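Local structure of NalD (Pseudomonas aeruginosa PAO1, 5DAJ) at the interface of chains A and B. The protein represses transcription of the MexAB-OprM multidrug efflux pump as a TetR-family regulator, and binds novobiocin, which induces expression of the pump. Sequence-based numbering; all coordinates share one arbitrary frame. Chains: chain A/B, NalD.

The interface of chains A and B. Residues chain A 165, 168-169, 172-173, 176, 193, 196-197; chain B 164-165, 168-169, 171-172, 197.
The two NalD chains pair here through a two-fold symmetric four-helix bundle, the dimer interface typical of TetR-family repressors, in which helices 159-179 and 186-201 of one subunit pack against the same pair of the other; in this family such pairing holds together a dimer with two DNA-binding domains. It illustrates how small residues let helices approach. Helices 159-179 cross at the two glycines, A:Gly172 CA lying 3.9 Å from B:Gly172 CA; A:Gly172 CA faces the carbonyl O of B:Ala168, and B:Gly172 CA that of A:Ala168. Beside this crossing the methyl CB of B:Ala168 sits against the CD2 branch of A:Leu173, 3.6 Å away; that leucine has CG anti to its carbonyl carbon, beside the backbone N. Further along, A:Leu169 turns CG anti to its backbone N (chi1 176°) and sends CD1 towards both the carbonyl O of B:Ala165 and the terminal methyl CE of B:Met197, 3.8 Å from that CD1. The leucine and the selenomethionine cross at about a right angle. B:Met197 is bent at chi2 and chi3 (57° and 77°), which brings its CE to the leucine while its selenium lies 3.8 Å from CG on the ring of A:Pro196, the two side chains running side by side. On the flank, A:Leu193 lays CD2 against the backbone N of B:Ala165 and, obliquely, CB of B:Arg164. No direct polar bond joins the two sides in this patch, so packing dominates, supplemented at the edge, beside A:Asp176, by water 1. That water lies 2.7 Å from the backbone O of B:Arg164 and 2.8 Å from the carboxylate OD2 of A:Asp176. The other carboxylate oxygen, A:Asp176 OD1, rests 3.4 Å from the methyl CD2 of B:Leu171.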
loop_
_atom_site.group_PDB
_atom_site.type_symbol
_atom_site.label_atom_id
_atom_site.label_comp_id
_atom_site.label_asym_id
_atom_site.label_seq_id
_atom_site.Cartn_x
_atom_site.Cartn_y
_atom_site.Cartn_z
ATOM N N ALA A 165 1.638 12.618 -5.593
ATOM C CA ALA A 165 0.483 12.740 -4.705
ATOM C C ALA A 165 -0.681 11.919 -5.245
ATOM O O ALA A 165 -1.285 11.129 -4.513
ATOM C CB ALA A 165 0.065 14.197 -4.544
ATOM N N ALA A 168 0.030 8.027 -5.179
ATOM C CA ALA A 168 -0.045 7.572 -3.794
ATOM C C ALA A 168 -1.501 7.385 -3.361
ATOM O O ALA A 168 -1.836 6.374 -2.751
ATOM C CB ALA A 168 0.654 8.549 -2.867
ATOM N N LEU A 169 -2.365 8.333 -3.718
ATOM C CA LEU A 169 -3.793 8.216 -3.403
ATOM C C LEU A 169 -4.425 6.981 -4.039
ATOM O O LEU A 169 -5.101 6.212 -3.357
ATOM C CB LEU A 169 -4.576 9.448 -3.838
ATOM C CG LEU A 169 -6.095 9.356 -3.635
ATOM C CD1 LEU A 169 -6.446 9.164 -2.173
ATOM C CD2 LEU A 169 -6.771 10.593 -4.179
ATOM N N GLY A 172 -3.046 3.849 -2.404
ATOM C CA GLY A 172 -3.602 3.753 -1.062
ATOM C C GLY A 172 -5.034 3.247 -1.037
ATOM O O GLY A 172 -5.385 2.411 -0.212
ATOM N N LEU A 173 -5.851 3.746 -1.955
ATOM C CA LEU A 173 -7.236 3.292 -2.084
ATOM C C LEU A 173 -7.319 1.796 -2.396
ATOM O O LEU A 173 -8.096 1.072 -1.777
ATOM C CB LEU A 173 -7.977 4.083 -3.163
ATOM C CG LEU A 173 -8.269 5.544 -2.832
ATOM C CD1 LEU A 173 -8.786 6.243 -4.074
ATOM C CD2 LEU A 173 -9.267 5.672 -1.698
ATOM N N ASP A 176 -6.015 -0.049 0.865
ATOM C CA ASP A 176 -7.047 0.007 1.914
ATOM C C ASP A 176 -8.203 -0.924 1.595
ATOM O O ASP A 176 -8.596 -1.738 2.430
ATOM C CB ASP A 176 -7.588 1.436 2.120
ATOM C CG ASP A 176 -6.981 2.150 3.323
ATOM O OD1 ASP A 176 -6.392 1.498 4.204
ATOM O OD2 ASP A 176 -7.109 3.390 3.400
ATOM N N LEU A 193 -13.988 10.018 -3.416
ATOM C CA LEU A 193 -12.654 9.739 -2.869
ATOM C C LEU A 193 -11.550 10.447 -3.653
ATOM O O LEU A 193 -10.554 10.897 -3.076
ATOM C CB LEU A 193 -12.398 8.234 -2.845
ATOM C CG LEU A 193 -13.287 7.479 -1.854
ATOM C CD1 LEU A 193 -13.365 5.999 -2.210
ATOM C CD2 LEU A 193 -12.791 7.663 -0.427
ATOM N N PRO A 196 -11.417 15.379 -3.964
ATOM C CA PRO A 196 -10.589 16.383 -3.284
ATOM C C PRO A 196 -9.171 16.489 -3.832
ATOM O O PRO A 196 -8.639 17.588 -3.936
ATOM C CB PRO A 196 -10.568 15.900 -1.832
ATOM C CG PRO A 196 -10.877 14.449 -1.901
ATOM C CD PRO A 196 -11.831 14.309 -3.041
HETATM N N MSE A 197 -8.574 15.361 -4.202
HETATM C CA MSE A 197 -7.218 15.371 -4.767
HETATM C C MSE A 197 -7.192 16.232 -6.000
HETATM O O MSE A 197 -6.342 17.117 -6.127
HETATM C CB MSE A 197 -6.713 13.966 -5.084
HETATM C CG MSE A 197 -5.344 13.924 -5.775
HETATM SE SE MSE A 197 -3.947 14.822 -4.697
HETATM C CE MSE A 197 -3.648 13.389 -3.377
ATOM N N ARG B 164 -11.457 8.553 4.874
ATOM C CA ARG B 164 -10.971 7.441 4.048
ATOM C C ARG B 164 -10.068 7.910 2.924
ATOM O O ARG B 164 -9.050 7.281 2.650
ATOM C CB ARG B 164 -12.124 6.614 3.492
ATOM C CG ARG B 164 -12.741 5.742 4.564
ATOM C CD ARG B 164 -14.183 5.405 4.306
ATOM N NE ARG B 164 -14.702 4.552 5.376
ATOM C CZ ARG B 164 -15.035 4.964 6.596
ATOM N NH1 ARG B 164 -14.900 6.233 6.970
ATOM N NH2 ARG B 164 -15.495 4.094 7.465
ATOM N N ALA B 165 -10.437 9.018 2.290
ATOM C CA ALA B 165 -9.579 9.652 1.283
ATOM C C ALA B 165 -8.237 10.030 1.897
ATOM O O ALA B 165 -7.180 9.709 1.339
ATOM C CB ALA B 165 -10.246 10.884 0.700
ATOM N N ALA B 168 -6.073 6.887 2.959
ATOM C CA ALA B 168 -5.568 6.250 1.747
ATOM C C ALA B 168 -4.343 6.997 1.226
ATOM O O ALA B 168 -3.343 6.371 0.863
ATOM C CB ALA B 168 -6.644 6.184 0.676
ATOM N N LEU B 169 -4.406 8.323 1.226
ATOM C CA LEU B 169 -3.262 9.132 0.790
ATOM C C LEU B 169 -2.023 8.886 1.647
ATOM O O LEU B 169 -0.940 8.651 1.114
ATOM C CB LEU B 169 -3.587 10.627 0.780
ATOM C CG LEU B 169 -2.403 11.545 0.428
ATOM C CD1 LEU B 169 -1.862 11.257 -0.959
ATOM C CD2 LEU B 169 -2.812 12.997 0.539
ATOM N N LEU B 171 -1.364 6.312 3.625
ATOM C CA LEU B 171 -0.956 4.927 3.430
ATOM C C LEU B 171 -0.202 4.748 2.124
ATOM O O LEU B 171 0.830 4.075 2.083
ATOM C CB LEU B 171 -2.171 4.010 3.423
ATOM C CG LEU B 171 -1.920 2.521 3.172
ATOM C CD1 LEU B 171 -1.036 1.910 4.250
ATOM C CD2 LEU B 171 -3.242 1.796 3.103
ATOM N N GLY B 172 -0.722 5.366 1.068
ATOM C CA GLY B 172 -0.101 5.325 -0.255
ATOM C C GLY B 172 1.280 5.954 -0.304
ATOM O O GLY B 172 2.200 5.391 -0.905
HETATM N N MSE B 197 -4.766 17.466 -0.901
HETATM C CA MSE B 197 -5.813 16.703 -0.216
HETATM C C MSE B 197 -6.550 17.603 0.736
HETATM O O MSE B 197 -7.783 17.663 0.711
HETATM C CB MSE B 197 -5.252 15.498 0.523
HETATM C CG MSE B 197 -6.285 14.720 1.350
HETATM SE SE MSE B 197 -7.789 14.082 0.245
HETATM C CE MSE B 197 -6.890 12.550 -0.613
HETATM O O HOH W 1 -9.487 4.618 2.647
#